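Local structure of oxidoreductase (Bordetella pertussis, 3Q2K) at residues Asn155-Leu160 with Val281-Val286; Ile46-Gln51 with Leu323-Val328; Ser85-Gln90 with Asp94-Ala99; Glu111-Gly116 with Lys137-Ala142. The protein probably oxidises UDP-N-acetylglucosaminuronic acid with NAD as cofactor, a step in the biosynthesis of 2,3-diacetamido-2,3-dideoxy-D-mannuronic acid. All coordinates share one frame; numbering follows the deposited sequence.

Interaction 1: Asn155-Leu160 with Val281-Val286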
loop_
_atom_site.group_PDB
_atom_site.type_symbol
_atom_site.label_atom_id
_atom_site.label_comp_id
_atom_site.label_asym_id
_atom_site.label_seq_id
_atom_site.Cartn_x
_atom_site.Cartn_y
_atom_site.Cartn_z
ATOM N N ASN C 155 22.178 26.480 25.142
ATOM C CA ASN C 155 21.285 27.552 25.559
ATOM C C ASN C 155 20.819 27.358 26.999
ATOM O O ASN C 155 20.266 26.320 27.352
ATOM C CB ASN C 155 20.029 27.546 24.695
ATOM C CG ASN C 155 20.256 28.244 23.377
ATOM O OD1 ASN C 155 21.399 28.541 23.039
ATOM N ND2 ASN C 155 19.185 28.481 22.622
ATOM N N ALA C 156 20.981 28.371 27.839
ATOM C CA ALA C 156 20.465 28.253 29.199
ATOM C C ALA C 156 18.992 27.899 29.315
ATOM O O ALA C 156 18.648 27.131 30.217
ATOM C CB ALA C 156 20.742 29.505 30.010
ATOM N N THR C 157 18.137 28.485 28.478
ATOM C CA THR C 157 16.720 28.122 28.521
ATOM C C THR C 157 16.481 26.626 28.290
ATOM O O THR C 157 15.712 26.009 29.022
ATOM C CB THR C 157 15.986 28.865 27.404
ATOM O OG1 THR C 157 16.764 28.652 26.219
ATOM C CG2 THR C 157 15.904 30.363 27.728
ATOM N N LEU C 158 17.135 26.037 27.292
ATOM C CA LEU C 158 16.838 24.661 26.906
ATOM C C LEU C 158 17.512 23.721 27.903
ATOM O O LEU C 158 16.978 22.659 28.227
ATOM C CB LEU C 158 17.297 24.383 25.471
ATOM C CG LEU C 158 16.568 25.076 24.311
ATOM C CD1 LEU C 158 17.201 24.856 22.935
ATOM C CD2 LEU C 158 15.084 24.715 24.285
ATOM N N GLN C 159 18.661 24.119 28.447
ATOM C CA GLN C 159 19.216 23.381 29.581
ATOM C C GLN C 159 18.248 23.216 30.748
ATOM O O GLN C 159 18.096 22.129 31.305
ATOM C CB GLN C 159 20.522 24.014 30.077
ATOM C CG GLN C 159 21.763 23.530 29.338
ATOM C CD GLN C 159 21.859 22.014 29.283
ATOM O OE1 GLN C 159 21.795 21.346 30.314
ATOM N NE2 GLN C 159 21.992 21.457 28.084
ATOM N N LEU C 160 17.560 24.284 31.131
ATOM C CA LEU C 160 16.571 24.147 32.202
ATOM C C LEU C 160 15.438 23.198 31.815
ATOM O O LEU C 160 14.896 22.455 32.629
ATOM C CB LEU C 160 15.927 25.502 32.504
ATOM C CG LEU C 160 16.684 26.577 33.284
ATOM C CD1 LEU C 160 15.846 27.851 33.293
ATOM C CD2 LEU C 160 16.869 26.062 34.694
ATOM N N VAL C 281 5.531 23.645 29.596
ATOM C CA VAL C 281 6.645 24.545 29.331
ATOM C C VAL C 281 6.553 25.052 27.897
ATOM O O VAL C 281 6.229 24.302 26.973
ATOM C CB VAL C 281 8.028 23.919 29.623
ATOM C CG1 VAL C 281 9.158 24.664 28.940
ATOM C CG2 VAL C 281 8.269 23.992 31.125
ATOM N N ARG C 282 6.838 26.339 27.740
ATOM C CA ARG C 282 6.905 26.944 26.418
ATOM C C ARG C 282 8.136 27.837 26.347
ATOM O O ARG C 282 8.434 28.639 27.232
ATOM C CB ARG C 282 5.606 27.683 26.097
ATOM C CG ARG C 282 5.704 28.590 24.883
ATOM C CD ARG C 282 4.309 28.826 24.340
ATOM N NE ARG C 282 4.406 29.360 22.988
ATOM C CZ ARG C 282 3.510 29.073 22.050
ATOM N NH1 ARG C 282 3.637 29.577 20.828
ATOM N NH2 ARG C 282 2.511 28.257 22.367
ATOM N N VAL C 283 8.904 27.622 25.287
ATOM C CA VAL C 283 10.131 28.363 25.068
ATOM C C VAL C 283 9.883 29.052 23.733
ATOM O O VAL C 283 9.902 28.416 22.677
ATOM C CB VAL C 283 11.414 27.503 25.038
ATOM C CG1 VAL C 283 12.655 28.379 25.204
ATOM C CG2 VAL C 283 11.480 26.442 26.133
ATOM N N GLY C 284 9.627 30.354 23.822
ATOM C CA GLY C 284 9.484 31.201 22.645
ATOM C C GLY C 284 10.671 32.073 22.300
ATOM O O GLY C 284 11.820 31.747 22.611
ATOM N N GLY C 285 10.353 33.202 21.675
ATOM C CA GLY C 285 11.375 34.071 21.124
ATOM C C GLY C 285 11.553 33.747 19.657
ATOM O O GLY C 285 10.852 32.895 19.110
ATOM N N VAL C 286 12.490 34.428 19.004
ATOM C CA VAL C 286 12.864 34.049 17.646
ATOM C C VAL C 286 13.672 32.758 17.537
ATOM O O VAL C 286 13.743 32.154 16.460
ATOM C CB VAL C 286 13.544 35.210 16.890
ATOM C CG1 VAL C 286 12.604 36.407 16.870
ATOM C CG2 VAL C 286 14.877 35.568 17.517
#

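Interaction 2: Ile46-Gln51 with Leu323-Val328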
loop_
_atom_site.group_PDB
_atom_site.type_symbol
_atom_site.label_atom_id
_atom_site.label_comp_id
_atom_site.label_asym_id
_atom_site.label_seq_id
_atom_site.Cartn_x
_atom_site.Cartn_y
_atom_site.Cartn_z
ATOM N N ILE C 46 36.374 31.182 14.079
ATOM C CA ILE C 46 37.578 31.977 14.320
ATOM C C ILE C 46 37.460 32.739 15.640
ATOM O O ILE C 46 38.342 32.682 16.493
ATOM C CB ILE C 46 37.769 33.046 13.232
ATOM C CG1 ILE C 46 38.182 32.428 11.899
ATOM C CG2 ILE C 46 38.841 34.058 13.634
ATOM C CD1 ILE C 46 37.946 33.452 10.804
ATOM N N GLY C 47 36.371 33.469 15.843
ATOM C CA GLY C 47 36.185 34.145 17.119
ATOM C C GLY C 47 35.865 33.310 18.344
ATOM O O GLY C 47 36.069 33.732 19.483
ATOM N N ALA C 48 35.324 32.114 18.145
ATOM C CA ALA C 48 35.047 31.296 19.318
ATOM C C ALA C 48 36.398 30.733 19.733
ATOM O O ALA C 48 36.725 30.703 20.920
ATOM C CB ALA C 48 34.057 30.179 19.030
ATOM N N ILE C 49 37.178 30.306 18.745
ATOM C CA ILE C 49 38.460 29.674 19.043
ATOM C C ILE C 49 39.349 30.661 19.792
ATOM O O ILE C 49 39.977 30.315 20.794
ATOM C CB ILE C 49 39.197 29.194 17.789
ATOM C CG1 ILE C 49 38.547 27.895 17.306
ATOM C CG2 ILE C 49 40.659 28.965 18.148
ATOM C CD1 ILE C 49 38.785 27.533 15.853
ATOM N N ALA C 50 39.356 31.890 19.287
ATOM C CA ALA C 50 40.113 33.006 19.844
ATOM C C ALA C 50 39.592 33.346 21.234
ATOM O O ALA C 50 40.318 33.859 22.081
ATOM C CB ALA C 50 40.022 34.220 18.927
ATOM N N GLN C 51 38.329 33.035 21.500
ATOM C CA GLN C 51 37.807 33.285 22.834
ATOM C C GLN C 51 38.353 32.240 23.808
ATOM O O GLN C 51 38.118 32.328 25.009
ATOM C CB GLN C 51 36.280 33.288 22.793
ATOM C CG GLN C 51 35.663 34.400 23.619
ATOM C CD GLN C 51 34.557 35.111 22.870
ATOM O OE1 GLN C 51 33.394 34.968 23.235
ATOM N NE2 GLN C 51 34.895 35.848 21.817
ATOM N N LEU C 323 30.342 28.962 23.467
ATOM C CA LEU C 323 29.910 27.935 24.410
ATOM C C LEU C 323 30.092 26.499 23.929
ATOM O O LEU C 323 30.471 25.621 24.705
ATOM C CB LEU C 323 28.426 28.158 24.695
ATOM C CG LEU C 323 28.284 29.251 25.750
ATOM C CD1 LEU C 323 26.896 29.870 25.668
ATOM C CD2 LEU C 323 28.599 28.569 27.078
ATOM N N TYR C 324 29.787 26.239 22.662
ATOM C CA TYR C 324 29.987 24.887 22.152
ATOM C C TYR C 324 31.455 24.490 22.258
ATOM O O TYR C 324 31.784 23.325 22.482
ATOM C CB TYR C 324 29.530 24.768 20.695
ATOM C CG TYR C 324 29.691 23.384 20.093
ATOM C CD1 TYR C 324 30.854 23.030 19.425
ATOM C CD2 TYR C 324 28.695 22.421 20.202
ATOM C CE1 TYR C 324 31.014 21.776 18.861
ATOM C CE2 TYR C 324 28.849 21.158 19.652
ATOM C CZ TYR C 324 30.021 20.834 19.003
ATOM O OH TYR C 324 30.197 19.598 18.424
ATOM N N TYR C 325 32.363 25.426 22.009
ATOM C CA TYR C 325 33.748 24.996 21.870
ATOM C C TYR C 325 34.306 24.659 23.243
ATOM O O TYR C 325 35.254 23.881 23.344
ATOM C CB TYR C 325 34.612 26.077 21.223
ATOM C CG TYR C 325 34.803 25.924 19.734
ATOM C CD1 TYR C 325 35.819 25.137 19.203
ATOM C CD2 TYR C 325 33.985 26.621 18.860
ATOM C CE1 TYR C 325 35.996 25.036 17.833
ATOM C CE2 TYR C 325 34.156 26.520 17.494
ATOM C CZ TYR C 325 35.163 25.734 16.981
ATOM O OH TYR C 325 35.294 25.661 15.611
ATOM N N ASP C 326 33.740 25.250 24.290
ATOM C CA ASP C 326 34.178 24.886 25.631
ATOM C C ASP C 326 34.242 23.375 25.795
ATOM O O ASP C 326 35.242 22.832 26.267
ATOM C CB ASP C 326 33.257 25.412 26.728
ATOM C CG ASP C 326 33.897 25.270 28.096
ATOM O OD1 ASP C 326 35.135 25.418 28.174
ATOM O OD2 ASP C 326 33.208 24.966 29.091
ATOM N N ASN C 327 33.156 22.724 25.391
ATOM C CA ASN C 327 32.983 21.278 25.493
ATOM C C ASN C 327 33.945 20.496 24.596
ATOM O O ASN C 327 34.539 19.501 25.017
ATOM C CB ASN C 327 31.514 20.942 25.207
ATOM C CG ASN C 327 31.287 19.470 24.926
ATOM O OD1 ASN C 327 30.875 19.079 23.835
ATOM N ND2 ASN C 327 31.582 18.636 25.914
ATOM N N VAL C 328 34.110 20.935 23.352
ATOM C CA VAL C 328 35.073 20.318 22.445
ATOM C C VAL C 328 36.487 20.307 23.026
ATOM O O VAL C 328 37.167 19.280 23.073
ATOM C CB VAL C 328 35.103 21.116 21.130
ATOM C CG1 VAL C 328 36.159 20.583 20.182
ATOM C CG2 VAL C 328 33.739 21.071 20.460
#

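Interaction 3: Ser85-Gln90 with Asp94-Ala99. With NAI (1,4-dihydronicotinamide adenine dinucleotide), chain U.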
loop_
_atom_site.group_PDB
_atom_site.type_symbol
_atom_site.label_atom_id
_atom_site.label_comp_id
_atom_site.label_asym_id
_atom_site.label_seq_id
_atom_site.Cartn_x
_atom_site.Cartn_y
_atom_site.Cartn_z
ATOM N N SER C 85 43.424 18.574 0.721
ATOM C CA SER C 85 44.525 17.611 0.660
ATOM C C SER C 85 45.852 18.218 1.088
ATOM O O SER C 85 46.613 17.620 1.852
ATOM C CB SER C 85 44.698 16.962 -0.714
ATOM O OG SER C 85 43.859 17.629 -1.639
ATOM N N ASP C 86 46.092 19.432 0.605
ATOM C CA ASP C 86 47.350 20.104 0.902
ATOM C C ASP C 86 47.435 20.373 2.397
ATOM O O ASP C 86 48.460 20.118 3.038
ATOM C CB ASP C 86 47.477 21.423 0.139
ATOM C CG ASP C 86 47.349 21.231 -1.359
ATOM O OD1 ASP C 86 47.476 20.065 -1.790
ATOM O OD2 ASP C 86 47.108 22.219 -2.086
ATOM N N MET C 87 46.325 20.865 2.938
ATOM C CA MET C 87 46.321 21.306 4.323
ATOM C C MET C 87 46.609 20.094 5.199
ATOM O O MET C 87 47.256 20.172 6.241
ATOM C CB MET C 87 44.967 21.909 4.683
ATOM C CG MET C 87 44.795 22.064 6.182
ATOM S SD MET C 87 43.282 23.016 6.391
ATOM C CE MET C 87 43.436 23.711 8.038
ATOM N N LEU C 88 46.159 18.937 4.732
ATOM C CA LEU C 88 46.333 17.728 5.518
ATOM C C LEU C 88 47.720 17.165 5.233
ATOM O O LEU C 88 48.346 16.584 6.116
ATOM C CB LEU C 88 45.284 16.684 5.128
ATOM C CG LEU C 88 43.865 16.988 5.617
ATOM C CD1 LEU C 88 42.908 16.062 4.902
ATOM C CD2 LEU C 88 43.656 16.814 7.116
ATOM N N ALA C 89 48.208 17.298 4.005
ATOM C CA ALA C 89 49.579 16.868 3.741
ATOM C C ALA C 89 50.591 17.726 4.494
ATOM O O ALA C 89 51.487 17.213 5.156
ATOM C CB ALA C 89 49.891 16.841 2.255
ATOM N N GLN C 90 50.433 19.043 4.482
ATOM C CA GLN C 90 51.486 19.867 5.050
ATOM C C GLN C 90 51.145 20.403 6.435
ATOM O O GLN C 90 52.027 20.827 7.175
ATOM C CB GLN C 90 51.793 20.966 4.031
ATOM C CG GLN C 90 52.233 20.304 2.731
ATOM C CD GLN C 90 52.393 21.240 1.551
ATOM O OE1 GLN C 90 51.411 21.741 1.001
ATOM N NE2 GLN C 90 53.636 21.446 1.129
ATOM N N ASP C 94 45.286 19.544 15.072
ATOM C CA ASP C 94 44.893 18.350 15.828
ATOM C C ASP C 94 43.475 17.947 15.457
ATOM O O ASP C 94 43.102 16.774 15.540
ATOM C CB ASP C 94 44.907 18.548 17.348
ATOM C CG ASP C 94 46.307 18.858 17.850
ATOM O OD1 ASP C 94 47.223 18.070 17.527
ATOM O OD2 ASP C 94 46.509 19.891 18.523
ATOM N N ALA C 95 42.734 18.957 15.017
ATOM C CA ALA C 95 41.313 18.858 14.702
ATOM C C ALA C 95 40.939 19.811 13.572
ATOM O O ALA C 95 41.307 20.984 13.567
ATOM C CB ALA C 95 40.494 19.181 15.942
ATOM N N LEU C 96 40.173 19.323 12.607
ATOM C CA LEU C 96 39.691 20.209 11.559
ATOM C C LEU C 96 38.218 20.577 11.683
ATOM O O LEU C 96 37.343 19.742 11.924
ATOM C CB LEU C 96 40.006 19.568 10.212
ATOM C CG LEU C 96 41.519 19.762 10.143
ATOM C CD1 LEU C 96 42.149 18.634 9.356
ATOM C CD2 LEU C 96 41.737 21.094 9.452
ATOM N N VAL C 97 37.954 21.867 11.516
ATOM C CA VAL C 97 36.592 22.360 11.629
ATOM C C VAL C 97 35.994 22.458 10.234
ATOM O O VAL C 97 36.603 23.044 9.336
ATOM C CB VAL C 97 36.544 23.743 12.293
ATOM C CG1 VAL C 97 35.134 24.281 12.133
ATOM C CG2 VAL C 97 36.930 23.645 13.764
ATOM N N LEU C 98 34.814 21.871 10.048
ATOM C CA LEU C 98 34.243 21.797 8.702
ATOM C C LEU C 98 33.101 22.801 8.548
ATOM O O LEU C 98 32.042 22.689 9.175
ATOM C CB LEU C 98 33.876 20.358 8.322
ATOM C CG LEU C 98 34.916 19.256 8.550
ATOM C CD1 LEU C 98 34.370 17.838 8.302
ATOM C CD2 LEU C 98 36.098 19.526 7.637
ATOM N N ALA C 99 33.377 23.833 7.757
ATOM C CA ALA C 99 32.549 25.037 7.727
ATOM C C ALA C 99 32.146 25.233 6.278
ATOM O O ALA C 99 31.864 26.341 5.834
ATOM C CB ALA C 99 33.298 26.239 8.246
HETATM P PA NAI U . 29.262 29.721 2.837
HETATM O O1A NAI U . 29.013 29.779 1.380
HETATM O O2A NAI U . 29.267 31.239 3.379
HETATM O O5B NAI U . 30.777 29.389 3.275
HETATM C C5B NAI U . 31.326 28.539 2.275
HETATM C C4B NAI U . 32.847 28.459 2.250
HETATM O O4B NAI U . 33.259 27.114 1.972
HETATM C C3B NAI U . 33.113 29.362 1.030
HETATM O O3B NAI U . 34.138 30.289 1.398
HETATM C C2B NAI U . 33.460 28.285 -0.036
HETATM O O2B NAI U . 34.420 28.736 -0.995
HETATM C C1B NAI U . 34.185 27.282 0.889
HETATM N N9A NAI U . 34.343 26.036 0.158
HETATM C C8A NAI U . 33.549 25.527 -0.822
HETATM N N7A NAI U . 34.051 24.378 -1.182
HETATM C C5A NAI U . 35.175 24.076 -0.494
HETATM C C6A NAI U . 36.097 23.012 -0.453
HETATM N N6A NAI U . 35.965 21.895 -1.257
HETATM N N1A NAI U . 37.091 23.100 0.426
HETATM C C2A NAI U . 37.220 24.128 1.248
HETATM N N3A NAI U . 36.382 25.143 1.238
HETATM C C4A NAI U . 35.350 25.143 0.405
HETATM O O3 NAI U . 27.984 29.165 3.630
HETATM P PN NAI U . 28.130 29.023 5.223
HETATM O O1N NAI U . 26.883 29.792 5.697
HETATM O O2N NAI U . 29.303 29.653 6.004
HETATM O O5D NAI U . 27.835 27.464 5.532
HETATM C C5D NAI U . 28.462 27.150 6.768
HETATM C C4D NAI U . 28.350 25.649 7.059
HETATM O O4D NAI U . 28.058 25.757 8.468
HETATM C C3D NAI U . 27.114 24.988 6.416
HETATM O O3D NAI U . 26.957 23.619 6.768
HETATM C C2D NAI U . 26.003 25.727 7.189
HETATM O O2D NAI U . 24.898 24.834 7.280
HETATM C C1D NAI U . 26.627 25.706 8.605
HETATM N N1N NAI U . 26.232 26.844 9.430
HETATM C C2N NAI U . 25.967 26.603 10.695
HETATM C C3N NAI U . 25.594 27.669 11.504
HETATM C C7N NAI U . 25.275 27.418 12.921
HETATM O O7N NAI U . 24.576 28.208 13.521
HETATM N N7N NAI U . 25.749 26.293 13.491
HETATM C C4N NAI U . 25.487 28.947 10.958
HETATM C C5N NAI U . 25.765 29.111 9.615
HETATM C C6N NAI U . 26.157 28.026 8.855
#

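Interaction 4: Glu111-Gly116 with Lys137-Ala142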
loop_
_atom_site.group_PDB
_atom_site.type_symbol
_atom_site.label_atom_id
_atom_site.label_comp_id
_atom_site.label_asym_id
_atom_site.label_seq_id
_atom_site.Cartn_x
_atom_site.Cartn_y
_atom_site.Cartn_z
ATOM N N GLU C 111 38.216 12.012 4.712
ATOM C CA GLU C 111 39.628 12.299 4.457
ATOM C C GLU C 111 40.397 12.867 5.656
ATOM O O GLU C 111 41.538 12.507 5.950
ATOM C CB GLU C 111 39.700 13.252 3.267
ATOM C CG GLU C 111 41.085 13.709 2.822
ATOM C CD GLU C 111 41.018 14.738 1.703
ATOM O OE1 GLU C 111 42.032 15.125 1.082
ATOM O OE2 GLU C 111 39.900 15.201 1.403
ATOM N N VAL C 112 39.747 13.730 6.428
ATOM C CA VAL C 112 40.402 14.197 7.641
ATOM C C VAL C 112 40.677 12.976 8.499
ATOM O O VAL C 112 41.760 12.784 9.043
ATOM C CB VAL C 112 39.565 15.200 8.458
ATOM C CG1 VAL C 112 40.114 15.358 9.866
ATOM C CG2 VAL C 112 39.565 16.557 7.761
ATOM N N ALA C 113 39.682 12.114 8.637
ATOM C CA ALA C 113 39.926 11.036 9.580
ATOM C C ALA C 113 40.994 10.082 9.061
ATOM O O ALA C 113 41.770 9.552 9.854
ATOM C CB ALA C 113 38.644 10.304 9.912
ATOM N N GLN C 114 41.013 9.812 7.759
ATOM C CA GLN C 114 42.077 8.965 7.226
ATOM C C GLN C 114 43.491 9.522 7.412
ATOM O O GLN C 114 44.487 8.804 7.289
ATOM C CB GLN C 114 41.801 8.713 5.742
ATOM C CG GLN C 114 40.479 7.992 5.518
ATOM C CD GLN C 114 40.211 7.707 4.058
ATOM O OE1 GLN C 114 40.670 8.452 3.194
ATOM N NE2 GLN C 114 39.477 6.635 3.773
ATOM N N ALA C 115 43.594 10.829 7.629
ATOM C CA ALA C 115 44.870 11.460 7.947
ATOM C C ALA C 115 45.040 11.625 9.452
ATOM O O ALA C 115 45.959 12.282 9.944
ATOM C CB ALA C 115 44.955 12.820 7.277
ATOM N N GLY C 116 44.096 11.059 10.194
ATOM C CA GLY C 116 44.303 10.845 11.620
ATOM C C GLY C 116 44.031 12.003 12.554
ATOM O O GLY C 116 44.563 12.001 13.662
ATOM N N LYS C 137 31.268 5.824 10.644
ATOM C CA LYS C 137 32.115 4.645 10.680
ATOM C C LYS C 137 33.583 5.040 10.530
ATOM O O LYS C 137 34.457 4.531 11.231
ATOM C CB LYS C 137 31.671 3.575 9.677
ATOM C CG LYS C 137 31.986 3.883 8.224
ATOM C CD LYS C 137 31.345 2.848 7.313
ATOM C CE LYS C 137 31.804 3.003 5.872
ATOM N NZ LYS C 137 31.244 1.935 4.997
ATOM N N ALA C 138 33.861 5.992 9.650
ATOM C CA ALA C 138 35.250 6.278 9.306
ATOM C C ALA C 138 36.005 6.791 10.524
ATOM O O ALA C 138 37.105 6.316 10.832
ATOM C CB ALA C 138 35.335 7.296 8.182
ATOM N N CYS C 139 35.406 7.759 11.210
ATOM C CA CYS C 139 35.985 8.240 12.465
ATOM C C CYS C 139 36.132 7.180 13.547
ATOM O O CYS C 139 37.054 7.206 14.362
ATOM C CB CYS C 139 35.114 9.350 13.045
ATOM S SG CYS C 139 35.270 10.776 11.963
ATOM N N ASP C 140 35.176 6.261 13.571
ATOM C CA ASP C 140 35.239 5.185 14.553
ATOM C C ASP C 140 36.517 4.423 14.237
ATOM O O ASP C 140 37.326 4.197 15.124
ATOM C CB ASP C 140 34.144 4.143 14.322
ATOM C CG ASP C 140 32.802 4.521 14.920
ATOM O OD1 ASP C 140 32.734 5.353 15.846
ATOM O OD2 ASP C 140 31.787 3.949 14.471
ATOM N N GLU C 141 36.666 3.950 13.003
ATOM C CA GLU C 141 37.814 3.115 12.674
ATOM C C GLU C 141 39.108 3.918 12.606
ATOM O O GLU C 141 40.185 3.355 12.762
ATOM C CB GLU C 141 37.578 2.230 11.449
ATOM C CG GLU C 141 37.423 2.937 10.111
ATOM C CD GLU C 141 36.573 2.149 9.125
ATOM O OE1 GLU C 141 36.099 1.052 9.493
ATOM O OE2 GLU C 141 36.359 2.613 7.984
ATOM N N ALA C 142 39.078 5.238 12.460
ATOM C CA ALA C 142 40.342 5.947 12.657
ATOM C C ALA C 142 40.616 6.217 14.134
ATOM O O ALA C 142 41.674 6.736 14.462
ATOM C CB ALA C 142 40.392 7.260 11.909
#

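Interaction 1: Asn155-Leu160 with Val281-Val286
The first turn of helix 156-166 lies over strand 279-284, the two backbones being closest at Thr157 and Val283, whose CA atoms are 7.4 Å apart. At that spacing Val283 meets the helix with both of its methyls. CG1, placed anti to the backbone N (chi1 -164°), meets Thr157 CB at 4.0 Å. The other methyl, CG2, faces Leu158 CD2 across a looser 4.4 Å. Thr157 offers carbon to the strand, while its hydroxyl OG1 is hydrogen-bonded to the carbonyl of Val288, just beyond the strand. The main-chain N of the same residue pairs with Thr313 OG1, which ties this turn to helix 306-315. On the strand, the neighbouring Arg282 forms salt bridges with Glu269 of its own chain and Glu269 of a second subunit. The arrangement is helix-on-sheet packing, as in an alpha/beta domain, with one sheet face meeting a helix. Since every touching atom across it is a carbon, the contact rests on buried apolar packing, and the hydroxyl and main-chain N of Thr157 are bonded outside the two segments.

Interaction 2: Ile46-Gln51 with Leu323-Val328
The hydroxyl of Tyr325 is hydrogen-bonded to His45 ND1, one residue ahead of segment 46-51, and Ile49 CD1 lies beside the same oxygen at 4.0 Å. Helix 42-50 is the first helix of the NAD-binding Rossmann fold, following strand 31-36, and helix 321-333 comes from the part of the chain assigned to the C-terminal alpha/beta family. The contact thus joins two distant parts of the sequence, with Ala48 and Tyr325 as the closest backbone pair, 6.9 Å between their CA atoms. Tyr325 reaches across the gap with its whole ring. Its first torsion, chi1 -96°, departs from the usual staggered value near -60°, and in this setting the ring touches both Ala48 and Ile49. Over one face stands Ile49 CG1, 4.2 Å from the ring centroid and 26° off its normal, which is the geometry of a CH-pi contact. The nearest ring atom to that methylene is CE1, at 3.9 Å. Phe33 of strand 31-36 meets the Tyr325 ring in an edge-to-face arrangement, so the tyrosine also rests on the parallel sheet, while Ile49 packs back on Leu58 of strand 56-62. The hydroxyl bond to His45 fixes the far end of the ring, and the aliphatic contacts hold its body. On the next residue, Asp326, a salt bridge to Arg55 adds a polar link between the same regions. Ala48 supplies the remaining carbon contact, its CB approaching the ring obliquely, 3.6 Å from Tyr325 CD2 and 4.0 Å from Tyr325 CE2.

Interaction 3: Ser85-Gln90 with Asp94-Ala99
Met87 swings CG anti to its main-chain nitrogen (chi1 166°) and stays extended beyond it, which brings SD and CE from helix 84-90 up to Leu96 on strand 95-98. One residue on, Leu88 takes the other common helical setting, with CG beside the backbone N (chi1 -73°), and its CD2 bends round to the same leucine. Leu96 receives the two with separate branches. Its CD2 meets Met87 CE at 3.4 Å and Met87 SD at 3.9 Å, the two side chains running past each other in opposite senses. The other methyl, Leu96 CD1, meets Leu88 CD2 at 3.3 Å, where the leucines approach at a slant. Both carbon pairs are closer than ordinary van der Waals contact, and chi2 of Leu96 (149°) is displaced from its staggered value; the packing appears tight, though contacts this short are partly doubtful at this resolution. All three side chains are buried and touch through methyls and the thioether sulfur. The backbones stay well apart, 9.3 Å between the CA atoms of Leu88 and Leu96. At the far end of the strand, Ala99 O lies 3.6 Å from C5D of NADH, on the ribose of the nicotinamide half. Helix 84-90 forms a beta-alpha-beta crossover of the Rossmann fold, passing from edge strand 79-81 over strands 56-62 and 31-36 to the parallel strand 95-98: Met87 leans on Phe81 of the edge strand, Leu96 also packs against Val36 of strand 31-36, and Leu88 abuts Glu111 of helix 105-114.

Interaction 4: Glu111-Gly116 with Lys137-Ala142
The flat group at this contact is the peptide that carries Ala113 O: Ala142 CB stands on one side of its plane, well out of it and beyond the oxygen, which it approaches to 3.4 Å. From the other side of that plane the same oxygen accepts a hydrogen bond from Gly116 N at 2.8 Å, so the methyl abuts a carbonyl already engaged where helix 105-114 comes to its end. Around it the packing is made of small groups. Ala113 CB points into the partner helix and touches Ala142 CB at 4.0 Å. With SG turned beside its own backbone N (chi1 -69°), Cys139 sets the sulfur 4.0 Å from Ala113 CB. Because these side chains are short, the helices can come close, with 5.6 Å between the CA atoms of Ala113 and Cys139. Val144, in the loop after helix 129-142, packs against both Ala113 and Cys139. Asp140 faces elsewhere, in a salt bridge with Arg343. Gly116 turns the chain with a positive phi of 83° before strand 118-121. Close packing of consecutive helices through alanine-sized residues, each helix followed by a parallel strand (118-121 and 146-148), belongs here to the second half of the NAD-binding Rossmann fold.

Interactions 3 and 4 form one continuous core in the Rossmann fold, with centres 12 Å apart: Leu96 CD1 lies 3.7 Å from Val112 CG2, next to Ala113 in the chain. Interaction 2 meets the same strand from across the sheet, where Tyr325 OH is 3.2 Å from Val97 CG2. Interaction 1 comes within about 6 Å of interaction 2 at the nearest atoms, but its centre is about 35 Å from those of interactions 3 and 4, on the other side of the chain's centre. The side chain of Leu158 is about 10 Å from the bound UDP-sugar acid and about 12 Å from NADH, whereas that of Tyr325 is about 9 Å from NADH; interaction 3 touches the cofactor directly through Ala99.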